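Local atomic coordinates of porin (Pseudomonas aeruginosa, PDB entry 3T24), a protein that forms a beta-barrel channel in the bacterial outer membrane, probably for small carboxylate solutes, as a member of the OprD family. Residues 171-176 against 181-186; 220-225 against 293-298; 244-249 against 283-288; 340-345 against 381-386. One frame throughout, in Å; residues are numbered along the deposited sequence.

Contact 1: 171-176 against 181-186; sequences MTITGG and IVVRSG. With SO4 (sulfate ion), chain E.
A single water links Ile181 to Gly176. Ile181 N donates to it, with 3.0 Å between Ile181 N and the water oxygen. Gly176 O lies 3.1 Å from the same water oxygen and probably takes one of its protons. The water thus connects two backbones that share no direct hydrogen bond here.

The apolar part is formed by Ile173 and Ile181, which reach toward each other tip to tip. Ile173 CG2 and Ile181 CG2 are 3.9 Å apart. CD1 of Ile173 also meets this methyl, at 4.0 Å from Ile181 CG2. The torsions explain the pairing: Ile173 has CG1 opposite its backbone N (chi1 -159°), which puts CG2 between N and the carbonyl carbon. Val183 adds a looser contact, with its CG2 4.3 Å from Ile173 CG2. At the other end, Ile181 CD1 packs 3.5 Å from Thr174 O.

Thr174 has its CB directed away from 181-186, and its OG1 hydrogen-bonds to Tyr287 O. Val182 N is held by the side chain of Asn253. A sulfate, probably from the crystallisation liquor, lies near Ser185 N, but its closest oxygen is too near Ser185 CB, so its exact place is doubtful.

Gly176 has backbone angles that suit glycine. Both segments belong to the long connection between strands 150-161 and 192-200. The two isoleucines, Val183 and the bridging water join two parts of this irregular loop, consistent with the structured, inward-folding loops of OprD-family porins.

Contact 2: 220-225 against 293-298; sequences QHYLGL and PYLVNF
Tyr222 reaches from strand 218-230 to the backbone of Tyr294, and the tight part of the contact is at its hydroxyl. Tyr222 OH donates to Tyr294 O at 2.5 Å, a very short bond. Tyr222 CZ follows closely, 3.5 Å from Tyr294 O. The carbonyl is presented by a bend in the loop: Tyr294 is the centre of an inverse gamma turn, closed by a weak bond from Leu295 N to Pro293 O.

The ring pair is looser. The two tyrosines meet obliquely, with centroids 5.7 Å apart and planes at 55°. Their nearest carbons are Tyr222 CZ and Tyr294 CD2, 3.9 Å apart. Leu295 only brushes the contact, its CD2 lying 4.0 Å from Tyr222 OH. Tyr222 and Leu295 are buried, while Tyr294 keeps part of its surface exposed and makes a cation-pi contact with Arg242.

Beyond the bend, Leu295 to Phe298 form a type I beta turn, and the side chains of Asn260, Gln277 and Gln313 bond to it. A barrel-strand tyrosine thus ties down a loop folded into the barrel, as in the constricted channels of OprD-family porins.

Contact 3: 244-249 against 283-288; sequences ARSTDD and TGFAYI
Two first torsions set up the meeting of Ala244 and Ser246 with Phe285 and Ala286. At chi1 -170° the Phe285 ring swings away from its backbone N, which carries it to the strand although its CB does not point there. Ser246 has OG beside the backbone N (chi1 -47°), which sets the hydroxyl next to Ala286.

The methyl of Ala244 meets the Phe285 ring at its edge, in the ring plane. Ala244 CB lies 4.0 Å from Phe285 CE1. Two residues further along the strand, Ser246 CB and Ala286 CB are 3.9 Å apart. Ser246 OG is equally close, 3.9 Å from Ala286 CB. With such small side chains, the backbones come fairly close, Ser246 CA 6.5 Å from Ala286 CA.

No hydrogen bond crosses between the two segments. Gln220 supplies a polar link: its NE2 bonds to both Ser246 OG and Ala286 O. Thr283 OG1 bonds to Gly284 O, 2.9 Å away, in the carbonyl plane on a lone pair.

All four touching residues are buried. Strand 235-248 is flanked by strands 218-230 and 255-267, and the loop lies against all three: Phe285 also packs on Gln220 of the former and on Asn256 and Ala258 of the latter.

Contact 4: 340-345 against 381-386; sequences IDLLTT and TNYTND
Ile340 of strand 328-341 and Leu342, in the turn that follows, meet Tyr383 of the turn between strands 371-381 and 386-399, at the rim of the beta-barrel, probably on its extracellular side.

Leu342 makes the closer contact. Its CD2 lies 3.6 Å from Tyr383 CG and equally near the CB of that tyrosine, approaching the base of the ring obliquely. Ile340 works at the far end, where its CD1 is 4.0 Å from Tyr383 CE2. The side chains of Ile340 and Tyr383 cross at about a right angle. Tyr383 has CG between its backbone N and carbonyl carbon (chi1 71°), which directs the ring at the two aliphatic residues. Thr384 CG2 lies over the rim of the ring face turned away from Leu342.

Each turn has its own polar lock. Asp341 OD1 accepts from Leu343 N at 2.7 Å, forming an Asx turn. Thr381 OG1 accepts from two backbone groups, Tyr383 N at 3.2 Å and Thr384 N at 2.9 Å. These bonds make an ST turn and an ST motif. Between the turns stands strand 348-361, whose Glu351 bonds to Tyr383 OH.

The contact across the segments is therefore purely apolar, while hydrogen bonds shape each turn. The tyrosine combines both roles: its ring takes the aliphatic groups, and its hydroxyl is satisfied by a carboxylate that probably also fixes the ring's tilt.

Overall arrangement
Contacts 1, 2 and 3 form a connected group, and contact 4 stands apart. Contact 3 lies between the other two, its centre about 11 Å from each of theirs. Contacts 1 and 3 also touch through Ile181 CD1 and Phe285 O, 3.8 Å apart, which joins two long loops. Contacts 2 and 3 share neighbouring strands 218-230 and 235-248, and their loop segments belong to one connection, 281-309. Contact 4 touches none of them; its nearest atoms are about 6 Å from contact 1. A detergent molecule, C8E, touches Leu223 and Gly224, consistent with a membrane-facing outer wall, whereas Tyr222 points to the loop folded inside the barrel.

Contact 1: 171-176 against 181-186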
loop_
_atom_site.group_PDB
_atom_site.type_symbol
_atom_site.label_atom_id
_atom_site.label_comp_id
_atom_site.label_asym_id
_atom_site.label_seq_id
_atom_site.Cartn_x
_atom_site.Cartn_y
_atom_site.Cartn_z
ATOM N N MET A 171 -5.527 -5.437 15.751
ATOM C CA MET A 171 -4.925 -5.895 14.507
ATOM C C MET A 171 -4.717 -7.414 14.444
ATOM O O MET A 171 -4.698 -8.110 15.467
ATOM C CB MET A 171 -3.588 -5.185 14.300
ATOM C CG MET A 171 -3.740 -3.688 14.078
ATOM S SD MET A 171 -2.186 -2.788 14.274
ATOM C CE MET A 171 -2.236 -2.528 16.043
ATOM N N THR A 172 -4.569 -7.926 13.232
ATOM C CA THR A 172 -4.191 -9.316 13.074
ATOM C C THR A 172 -3.201 -9.403 11.934
ATOM O O THR A 172 -2.770 -8.387 11.385
ATOM C CB THR A 172 -5.390 -10.272 12.782
ATOM O OG1 THR A 172 -6.109 -9.838 11.626
ATOM C CG2 THR A 172 -6.359 -10.358 13.956
ATOM N N ILE A 173 -2.857 -10.632 11.572
ATOM C CA ILE A 173 -1.905 -10.856 10.510
ATOM C C ILE A 173 -2.655 -11.302 9.261
ATOM O O ILE A 173 -3.709 -11.929 9.336
ATOM C CB ILE A 173 -0.877 -11.925 10.920
ATOM C CG1 ILE A 173 0.386 -11.794 10.069
ATOM C CG2 ILE A 173 -1.505 -13.363 10.812
ATOM C CD1 ILE A 173 1.475 -12.792 10.435
ATOM N N THR A 174 -2.135 -10.961 8.101
ATOM C CA THR A 174 -2.713 -11.501 6.879
ATOM C C THR A 174 -2.506 -13.012 6.839
ATOM O O THR A 174 -1.382 -13.494 6.971
ATOM C CB THR A 174 -2.064 -10.873 5.661
ATOM O OG1 THR A 174 -2.089 -9.443 5.806
ATOM C CG2 THR A 174 -2.818 -11.301 4.365
ATOM N N GLY A 175 -3.584 -13.766 6.666
ATOM C CA GLY A 175 -3.472 -15.215 6.641
ATOM C C GLY A 175 -4.074 -15.818 5.384
ATOM O O GLY A 175 -4.423 -15.102 4.449
ATOM N N GLY A 176 -4.204 -17.138 5.353
ATOM C CA GLY A 176 -4.936 -17.780 4.271
ATOM C C GLY A 176 -4.078 -18.149 3.074
ATOM O O GLY A 176 -2.855 -18.153 3.178
ATOM N N ILE A 181 0.676 -19.408 7.237
ATOM C CA ILE A 181 0.786 -18.731 8.519
ATOM C C ILE A 181 -0.248 -19.259 9.507
ATOM O O ILE A 181 -1.445 -19.288 9.246
ATOM C CB ILE A 181 0.631 -17.230 8.370
ATOM C CG1 ILE A 181 1.862 -16.666 7.655
ATOM C CG2 ILE A 181 0.423 -16.602 9.726
ATOM C CD1 ILE A 181 1.657 -15.310 7.104
ATOM N N VAL A 182 0.235 -19.707 10.645
ATOM C CA VAL A 182 -0.626 -20.356 11.606
ATOM C C VAL A 182 -0.484 -19.658 12.943
ATOM O O VAL A 182 0.615 -19.417 13.433
ATOM C CB VAL A 182 -0.294 -21.893 11.749
ATOM C CG1 VAL A 182 -1.030 -22.482 12.921
ATOM C CG2 VAL A 182 -0.675 -22.636 10.468
ATOM N N VAL A 183 -1.618 -19.388 13.553
ATOM C CA VAL A 183 -1.668 -18.515 14.699
ATOM C C VAL A 183 -2.534 -19.160 15.768
ATOM O O VAL A 183 -3.498 -19.869 15.448
ATOM C CB VAL A 183 -2.230 -17.136 14.206
ATOM C CG1 VAL A 183 -3.389 -16.644 15.035
ATOM C CG2 VAL A 183 -1.113 -16.109 14.070
ATOM N N ARG A 184 -2.176 -18.947 17.033
ATOM C CA ARG A 184 -3.013 -19.369 18.149
ATOM C C ARG A 184 -4.474 -18.948 17.927
ATOM O O ARG A 184 -4.746 -17.846 17.467
ATOM C CB ARG A 184 -2.476 -18.778 19.456
ATOM C CG ARG A 184 -3.115 -19.356 20.708
ATOM C CD ARG A 184 -2.170 -19.282 21.907
ATOM N NE ARG A 184 -2.056 -17.926 22.438
ATOM C CZ ARG A 184 -2.655 -17.503 23.546
ATOM N NH1 ARG A 184 -3.411 -18.336 24.253
ATOM N NH2 ARG A 184 -2.492 -16.249 23.954
ATOM N N SER A 185 -5.420 -19.824 18.228
ATOM C CA SER A 185 -6.818 -19.467 18.013
ATOM C C SER A 185 -7.232 -18.172 18.745
ATOM O O SER A 185 -6.922 -17.981 19.919
ATOM C CB SER A 185 -7.743 -20.610 18.450
ATOM O OG SER A 185 -9.098 -20.298 18.190
ATOM N N GLY A 186 -7.986 -17.322 18.052
ATOM C CA GLY A 186 -8.538 -16.120 18.654
ATOM C C GLY A 186 -7.511 -15.018 18.858
ATOM O O GLY A 186 -7.807 -13.996 19.453
HETATM S S SO4 E . -4.850 -23.139 19.427
HETATM O O1 SO4 E . -4.574 -23.164 17.988
HETATM O O2 SO4 E . -5.776 -22.060 19.745
HETATM O O3 SO4 E . -5.470 -24.416 19.786
HETATM O O4 SO4 E . -3.629 -22.883 20.197
HETATM O O HOH W 1 -1.954 -18.691 6.093
#

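Contact 2: 220-225 against 293-298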
loop_
_atom_site.group_PDB
_atom_site.type_symbol
_atom_site.label_atom_id
_atom_site.label_comp_id
_atom_site.label_asym_id
_atom_site.label_seq_id
_atom_site.Cartn_x
_atom_site.Cartn_y
_atom_site.Cartn_z
ATOM N N GLN A 220 9.873 -8.251 12.403
ATOM C CA GLN A 220 10.347 -8.174 11.040
ATOM C C GLN A 220 11.428 -7.108 10.940
ATOM O O GLN A 220 11.288 -6.016 11.502
ATOM C CB GLN A 220 9.185 -7.841 10.121
ATOM C CG GLN A 220 9.523 -7.771 8.635
ATOM C CD GLN A 220 8.275 -7.515 7.807
ATOM O OE1 GLN A 220 7.930 -6.367 7.528
ATOM N NE2 GLN A 220 7.571 -8.585 7.446
ATOM N N HIS A 221 12.510 -7.457 10.246
ATOM C CA HIS A 221 13.572 -6.520 9.899
ATOM C C HIS A 221 13.527 -6.363 8.389
ATOM O O HIS A 221 13.541 -7.358 7.654
ATOM C CB HIS A 221 14.948 -7.054 10.336
ATOM C CG HIS A 221 15.063 -7.257 11.815
ATOM N ND1 HIS A 221 15.810 -6.429 12.623
ATOM C CD2 HIS A 221 14.492 -8.170 12.636
ATOM C CE1 HIS A 221 15.708 -6.830 13.881
ATOM N NE2 HIS A 221 14.918 -7.887 13.912
ATOM N N TYR A 222 13.434 -5.122 7.930
ATOM C CA TYR A 222 13.361 -4.853 6.509
ATOM C C TYR A 222 14.575 -4.048 6.093
ATOM O O TYR A 222 14.824 -2.977 6.642
ATOM C CB TYR A 222 12.092 -4.065 6.176
ATOM C CG TYR A 222 11.469 -4.489 4.883
ATOM C CD1 TYR A 222 10.249 -5.182 4.864
ATOM C CD2 TYR A 222 12.096 -4.222 3.675
ATOM C CE1 TYR A 222 9.675 -5.592 3.674
ATOM C CE2 TYR A 222 11.537 -4.640 2.477
ATOM C CZ TYR A 222 10.326 -5.329 2.481
ATOM O OH TYR A 222 9.768 -5.737 1.290
ATOM N N LEU A 223 15.334 -4.545 5.129
ATOM C CA LEU A 223 16.447 -3.762 4.603
ATOM C C LEU A 223 16.140 -3.311 3.190
ATOM O O LEU A 223 15.558 -4.048 2.408
ATOM C CB LEU A 223 17.752 -4.549 4.626
ATOM C CG LEU A 223 18.499 -4.725 5.950
ATOM C CD1 LEU A 223 17.705 -5.595 6.895
ATOM C CD2 LEU A 223 19.863 -5.351 5.693
ATOM N N GLY A 224 16.519 -2.085 2.873
ATOM C CA GLY A 224 16.286 -1.548 1.553
ATOM C C GLY A 224 17.485 -0.804 1.011
ATOM O O GLY A 224 18.325 -0.297 1.767
ATOM N N LEU A 225 17.556 -0.756 -0.313
ATOM C CA LEU A 225 18.615 -0.078 -1.040
ATOM C C LEU A 225 17.940 0.399 -2.306
ATOM O O LEU A 225 17.411 -0.400 -3.065
ATOM C CB LEU A 225 19.746 -1.063 -1.362
ATOM C CG LEU A 225 20.945 -0.800 -2.297
ATOM C CD1 LEU A 225 20.559 -0.085 -3.609
ATOM C CD2 LEU A 225 22.091 -0.066 -1.583
ATOM N N PRO A 293 1.247 -5.430 1.418
ATOM C CA PRO A 293 2.604 -5.839 1.754
ATOM C C PRO A 293 3.528 -5.035 0.884
ATOM O O PRO A 293 3.261 -4.859 -0.292
ATOM C CB PRO A 293 2.640 -7.303 1.316
ATOM C CG PRO A 293 1.761 -7.312 0.090
ATOM C CD PRO A 293 0.706 -6.211 0.292
ATOM N N TYR A 294 4.618 -4.563 1.454
ATOM C CA TYR A 294 5.596 -3.868 0.675
ATOM C C TYR A 294 6.446 -4.872 -0.100
ATOM O O TYR A 294 7.537 -5.222 0.327
ATOM C CB TYR A 294 6.445 -3.030 1.623
ATOM C CG TYR A 294 7.348 -2.052 0.932
ATOM C CD1 TYR A 294 6.834 -1.102 0.040
ATOM C CD2 TYR A 294 8.720 -2.050 1.188
ATOM C CE1 TYR A 294 7.680 -0.188 -0.597
ATOM C CE2 TYR A 294 9.565 -1.136 0.565
ATOM C CZ TYR A 294 9.046 -0.213 -0.323
ATOM O OH TYR A 294 9.905 0.675 -0.939
ATOM N N LEU A 295 5.937 -5.325 -1.244
ATOM C CA LEU A 295 6.604 -6.339 -2.073
ATOM C C LEU A 295 6.513 -5.952 -3.550
ATOM O O LEU A 295 5.454 -5.568 -4.029
ATOM C CB LEU A 295 5.938 -7.720 -1.871
ATOM C CG LEU A 295 6.003 -8.336 -0.463
ATOM C CD1 LEU A 295 5.065 -9.543 -0.311
ATOM C CD2 LEU A 295 7.449 -8.703 -0.075
ATOM N N VAL A 296 7.605 -6.084 -4.289
ATOM C CA VAL A 296 7.608 -5.637 -5.679
ATOM C C VAL A 296 6.616 -6.370 -6.581
ATOM O O VAL A 296 6.188 -5.826 -7.587
ATOM C CB VAL A 296 9.022 -5.711 -6.333
ATOM C CG1 VAL A 296 9.976 -4.761 -5.647
ATOM C CG2 VAL A 296 9.565 -7.171 -6.348
ATOM N N ASN A 297 6.265 -7.608 -6.252
ATOM C CA ASN A 297 5.315 -8.343 -7.095
ATOM C C ASN A 297 3.911 -8.428 -6.534
ATOM O O ASN A 297 3.076 -9.184 -7.024
ATOM C CB ASN A 297 5.835 -9.727 -7.436
ATOM C CG ASN A 297 7.038 -9.672 -8.330
ATOM O OD1 ASN A 297 7.317 -8.630 -8.952
ATOM N ND2 ASN A 297 7.771 -10.794 -8.413
ATOM N N PHE A 298 3.661 -7.632 -5.507
ATOM C CA PHE A 298 2.321 -7.428 -5.028
ATOM C C PHE A 298 1.626 -6.561 -6.059
ATOM O O PHE A 298 2.057 -5.441 -6.313
ATOM C CB PHE A 298 2.368 -6.716 -3.674
ATOM C CG PHE A 298 1.067 -6.088 -3.276
ATOM C CD1 PHE A 298 -0.022 -6.877 -2.952
ATOM C CD2 PHE A 298 0.932 -4.703 -3.231
ATOM C CE1 PHE A 298 -1.235 -6.302 -2.575
ATOM C CE2 PHE A 298 -0.266 -4.117 -2.845
ATOM C CZ PHE A 298 -1.366 -4.934 -2.518
#

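Contact 3: 244-249 against 283-288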
loop_
_atom_site.group_PDB
_atom_site.type_symbol
_atom_site.label_atom_id
_atom_site.label_comp_id
_atom_site.label_asym_id
_atom_site.label_seq_id
_atom_site.Cartn_x
_atom_site.Cartn_y
_atom_site.Cartn_z
ATOM N N ALA A 244 13.702 -8.829 3.671
ATOM C CA ALA A 244 13.037 -8.770 4.965
ATOM C C ALA A 244 13.086 -10.126 5.636
ATOM O O ALA A 244 12.820 -11.150 5.008
ATOM C CB ALA A 244 11.590 -8.333 4.799
ATOM N N ARG A 245 13.422 -10.114 6.918
ATOM C CA ARG A 245 13.401 -11.306 7.738
ATOM C C ARG A 245 12.251 -11.131 8.727
ATOM O O ARG A 245 12.189 -10.130 9.460
ATOM C CB ARG A 245 14.752 -11.464 8.457
ATOM C CG ARG A 245 14.837 -12.582 9.491
ATOM C CD ARG A 245 14.344 -13.864 8.874
ATOM N NE ARG A 245 14.623 -15.059 9.666
ATOM C CZ ARG A 245 13.844 -16.134 9.657
ATOM N NH1 ARG A 245 12.745 -16.140 8.913
ATOM N NH2 ARG A 245 14.150 -17.196 10.393
ATOM N N SER A 246 11.320 -12.083 8.715
ATOM C CA SER A 246 10.208 -12.059 9.652
ATOM C C SER A 246 10.303 -13.306 10.504
ATOM O O SER A 246 10.670 -14.366 10.018
ATOM C CB SER A 246 8.851 -12.018 8.946
ATOM O OG SER A 246 8.818 -11.058 7.911
ATOM N N THR A 247 9.957 -13.172 11.777
ATOM C CA THR A 247 10.160 -14.237 12.732
ATOM C C THR A 247 8.971 -14.184 13.685
ATOM O O THR A 247 8.312 -13.151 13.805
ATOM C CB THR A 247 11.497 -14.000 13.449
ATOM O OG1 THR A 247 12.262 -15.198 13.432
ATOM C CG2 THR A 247 11.307 -13.521 14.877
ATOM N N ASP A 248 8.660 -15.282 14.352
ATOM C CA ASP A 248 7.450 -15.288 15.162
ATOM C C ASP A 248 7.642 -14.570 16.508
ATOM O O ASP A 248 8.763 -14.314 16.918
ATOM C CB ASP A 248 6.992 -16.723 15.391
ATOM C CG ASP A 248 7.785 -17.395 16.455
ATOM O OD1 ASP A 248 7.408 -17.236 17.639
ATOM O OD2 ASP A 248 8.789 -18.054 16.106
ATOM N N ASP A 249 6.548 -14.246 17.191
ATOM C CA ASP A 249 6.631 -13.558 18.484
ATOM C C ASP A 249 5.903 -14.328 19.596
ATOM O O ASP A 249 5.275 -13.735 20.469
ATOM C CB ASP A 249 6.092 -12.117 18.387
ATOM C CG ASP A 249 6.468 -11.267 19.608
ATOM O OD1 ASP A 249 7.584 -11.462 20.128
ATOM O OD2 ASP A 249 5.655 -10.419 20.057
ATOM N N THR A 283 6.920 -20.098 6.196
ATOM C CA THR A 283 5.681 -19.384 5.829
ATOM C C THR A 283 5.966 -18.330 4.772
ATOM O O THR A 283 7.119 -18.009 4.518
ATOM C CB THR A 283 5.084 -18.614 7.021
ATOM O OG1 THR A 283 5.872 -17.435 7.249
ATOM C CG2 THR A 283 5.068 -19.476 8.280
ATOM N N GLY A 284 4.915 -17.786 4.166
ATOM C CA GLY A 284 5.060 -16.610 3.321
ATOM C C GLY A 284 5.311 -15.294 4.096
ATOM O O GLY A 284 5.528 -15.284 5.319
ATOM N N PHE A 285 5.302 -14.179 3.374
ATOM C CA PHE A 285 5.541 -12.844 3.956
ATOM C C PHE A 285 4.561 -12.430 5.067
ATOM O O PHE A 285 3.361 -12.709 4.990
ATOM C CB PHE A 285 5.506 -11.813 2.843
ATOM C CG PHE A 285 5.976 -10.450 3.256
ATOM C CD1 PHE A 285 7.276 -10.255 3.689
ATOM C CD2 PHE A 285 5.118 -9.354 3.191
ATOM C CE1 PHE A 285 7.718 -8.986 4.072
ATOM C CE2 PHE A 285 5.551 -8.098 3.550
ATOM C CZ PHE A 285 6.851 -7.902 3.987
ATOM N N ALA A 286 5.080 -11.773 6.099
ATOM C CA ALA A 286 4.253 -11.313 7.228
ATOM C C ALA A 286 3.873 -9.831 7.129
ATOM O O ALA A 286 4.754 -8.963 7.005
ATOM C CB ALA A 286 4.963 -11.570 8.552
ATOM N N TYR A 287 2.570 -9.543 7.179
ATOM C CA TYR A 287 2.100 -8.138 7.200
ATOM C C TYR A 287 0.717 -7.965 7.816
ATOM O O TYR A 287 -0.089 -8.894 7.808
ATOM C CB TYR A 287 2.177 -7.472 5.813
ATOM C CG TYR A 287 1.331 -8.108 4.708
ATOM C CD1 TYR A 287 0.237 -7.437 4.168
ATOM C CD2 TYR A 287 1.660 -9.346 4.177
ATOM C CE1 TYR A 287 -0.515 -7.994 3.139
ATOM C CE2 TYR A 287 0.918 -9.912 3.149
ATOM C CZ TYR A 287 -0.172 -9.234 2.633
ATOM O OH TYR A 287 -0.925 -9.795 1.608
ATOM N N ILE A 288 0.464 -6.779 8.376
ATOM C CA ILE A 288 -0.802 -6.520 9.066
ATOM C C ILE A 288 -1.978 -6.826 8.156
ATOM O O ILE A 288 -1.993 -6.446 6.986
ATOM C CB ILE A 288 -0.899 -5.057 9.638
ATOM C CG1 ILE A 288 0.149 -4.855 10.743
ATOM C CG2 ILE A 288 -2.284 -4.759 10.204
ATOM C CD1 ILE A 288 0.635 -3.432 10.857
#

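Contact 4: 340-345 against 381-386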
loop_
_atom_site.group_PDB
_atom_site.type_symbol
_atom_site.label_atom_id
_atom_site.label_comp_id
_atom_site.label_asym_id
_atom_site.label_seq_id
_atom_site.Cartn_x
_atom_site.Cartn_y
_atom_site.Cartn_z
ATOM N N ILE A 340 5.275 -22.960 -5.282
ATOM C CA ILE A 340 4.420 -22.820 -4.124
ATOM C C ILE A 340 4.245 -24.145 -3.431
ATOM O O ILE A 340 3.863 -25.124 -4.048
ATOM C CB ILE A 340 3.026 -22.243 -4.479
ATOM C CG1 ILE A 340 3.161 -20.792 -4.958
ATOM C CG2 ILE A 340 2.106 -22.298 -3.250
ATOM C CD1 ILE A 340 2.030 -20.349 -5.839
ATOM N N ASP A 341 4.534 -24.167 -2.138
ATOM C CA ASP A 341 4.231 -25.321 -1.332
ATOM C C ASP A 341 2.714 -25.388 -1.084
ATOM O O ASP A 341 2.110 -24.461 -0.523
ATOM C CB ASP A 341 5.005 -25.258 -0.015
ATOM C CG ASP A 341 4.795 -26.492 0.841
ATOM O OD1 ASP A 341 3.903 -27.294 0.492
ATOM O OD2 ASP A 341 5.501 -26.651 1.865
ATOM N N LEU A 342 2.106 -26.494 -1.504
ATOM C CA LEU A 342 0.663 -26.647 -1.411
ATOM C C LEU A 342 0.237 -27.136 -0.043
ATOM O O LEU A 342 -0.963 -27.168 0.257
ATOM C CB LEU A 342 0.125 -27.577 -2.504
ATOM C CG LEU A 342 0.281 -27.130 -3.962
ATOM C CD1 LEU A 342 -0.118 -28.284 -4.884
ATOM C CD2 LEU A 342 -0.527 -25.876 -4.287
ATOM N N LEU A 343 1.207 -27.534 0.780
ATOM C CA LEU A 343 0.961 -27.667 2.224
ATOM C C LEU A 343 0.251 -28.970 2.613
ATOM O O LEU A 343 0.645 -29.646 3.559
ATOM C CB LEU A 343 0.135 -26.459 2.724
ATOM C CG LEU A 343 0.826 -25.221 3.339
ATOM C CD1 LEU A 343 2.223 -24.956 2.809
ATOM C CD2 LEU A 343 -0.056 -23.971 3.219
ATOM N N THR A 344 -0.810 -29.310 1.901
ATOM C CA THR A 344 -1.591 -30.491 2.259
ATOM C C THR A 344 -1.607 -31.517 1.146
ATOM O O THR A 344 -2.268 -32.543 1.243
ATOM C CB THR A 344 -3.047 -30.127 2.559
ATOM O OG1 THR A 344 -3.600 -29.417 1.437
ATOM C CG2 THR A 344 -3.118 -29.269 3.806
ATOM N N THR A 345 -0.891 -31.216 0.077
ATOM C CA THR A 345 -0.799 -32.109 -1.060
ATOM C C THR A 345 0.537 -31.833 -1.708
ATOM O O THR A 345 1.070 -30.711 -1.618
ATOM C CB THR A 345 -1.914 -31.856 -2.092
ATOM O OG1 THR A 345 -1.966 -32.948 -3.002
ATOM C CG2 THR A 345 -1.633 -30.616 -2.899
ATOM N N THR A 381 -4.623 -19.937 -11.691
ATOM C CA THR A 381 -3.786 -20.823 -10.885
ATOM C C THR A 381 -3.964 -22.288 -11.258
ATOM O O THR A 381 -4.844 -22.644 -12.044
ATOM C CB THR A 381 -4.028 -20.634 -9.363
ATOM O OG1 THR A 381 -5.112 -21.462 -8.932
ATOM C CG2 THR A 381 -4.328 -19.178 -9.033
ATOM N N ASN A 382 -3.107 -23.137 -10.702
ATOM C CA ASN A 382 -3.250 -24.571 -10.911
ATOM C C ASN A 382 -3.748 -25.264 -9.659
ATOM O O ASN A 382 -3.691 -26.467 -9.576
ATOM C CB ASN A 382 -1.926 -25.198 -11.357
ATOM C CG ASN A 382 -0.894 -25.282 -10.226
ATOM O OD1 ASN A 382 -1.103 -24.762 -9.132
ATOM N ND2 ASN A 382 0.235 -25.935 -10.503
ATOM N N TYR A 383 -4.231 -24.509 -8.680
ATOM C CA TYR A 383 -4.548 -25.119 -7.396
ATOM C C TYR A 383 -5.716 -24.500 -6.617
ATOM O O TYR A 383 -6.194 -25.110 -5.676
ATOM C CB TYR A 383 -3.303 -25.127 -6.516
ATOM C CG TYR A 383 -2.910 -23.749 -6.021
ATOM C CD1 TYR A 383 -3.369 -23.272 -4.793
ATOM C CD2 TYR A 383 -2.080 -22.924 -6.782
ATOM C CE1 TYR A 383 -3.010 -22.019 -4.331
ATOM C CE2 TYR A 383 -1.713 -21.687 -6.337
ATOM C CZ TYR A 383 -2.190 -21.227 -5.103
ATOM O OH TYR A 383 -1.839 -19.970 -4.660
ATOM N N THR A 384 -6.165 -23.302 -6.987
ATOM C CA THR A 384 -7.235 -22.640 -6.245
ATOM C C THR A 384 -8.157 -21.806 -7.155
ATOM O O THR A 384 -8.129 -21.971 -8.371
ATOM C CB THR A 384 -6.673 -21.782 -5.075
ATOM O OG1 THR A 384 -7.756 -21.229 -4.310
ATOM C CG2 THR A 384 -5.777 -20.645 -5.594
ATOM N N ASN A 385 -8.968 -20.922 -6.567
ATOM C CA ASN A 385 -9.984 -20.166 -7.323
ATOM C C ASN A 385 -9.376 -19.232 -8.347
ATOM O O ASN A 385 -8.459 -18.498 -8.042
ATOM C CB ASN A 385 -10.863 -19.298 -6.406
ATOM C CG ASN A 385 -11.146 -19.937 -5.065
ATOM O OD1 ASN A 385 -10.864 -19.349 -4.004
ATOM N ND2 ASN A 385 -11.720 -21.139 -5.097
ATOM N N ASP A 386 -9.906 -19.232 -9.559
ATOM C CA ASP A 386 -9.503 -18.237 -10.548
ATOM C C ASP A 386 -10.540 -17.126 -10.668
ATOM O O ASP A 386 -11.739 -17.396 -10.693
ATOM C CB ASP A 386 -9.336 -18.894 -11.916
ATOM C CG ASP A 386 -8.206 -19.886 -11.944
ATOM O OD1 ASP A 386 -7.459 -19.968 -10.948
ATOM O OD2 ASP A 386 -8.062 -20.579 -12.974
#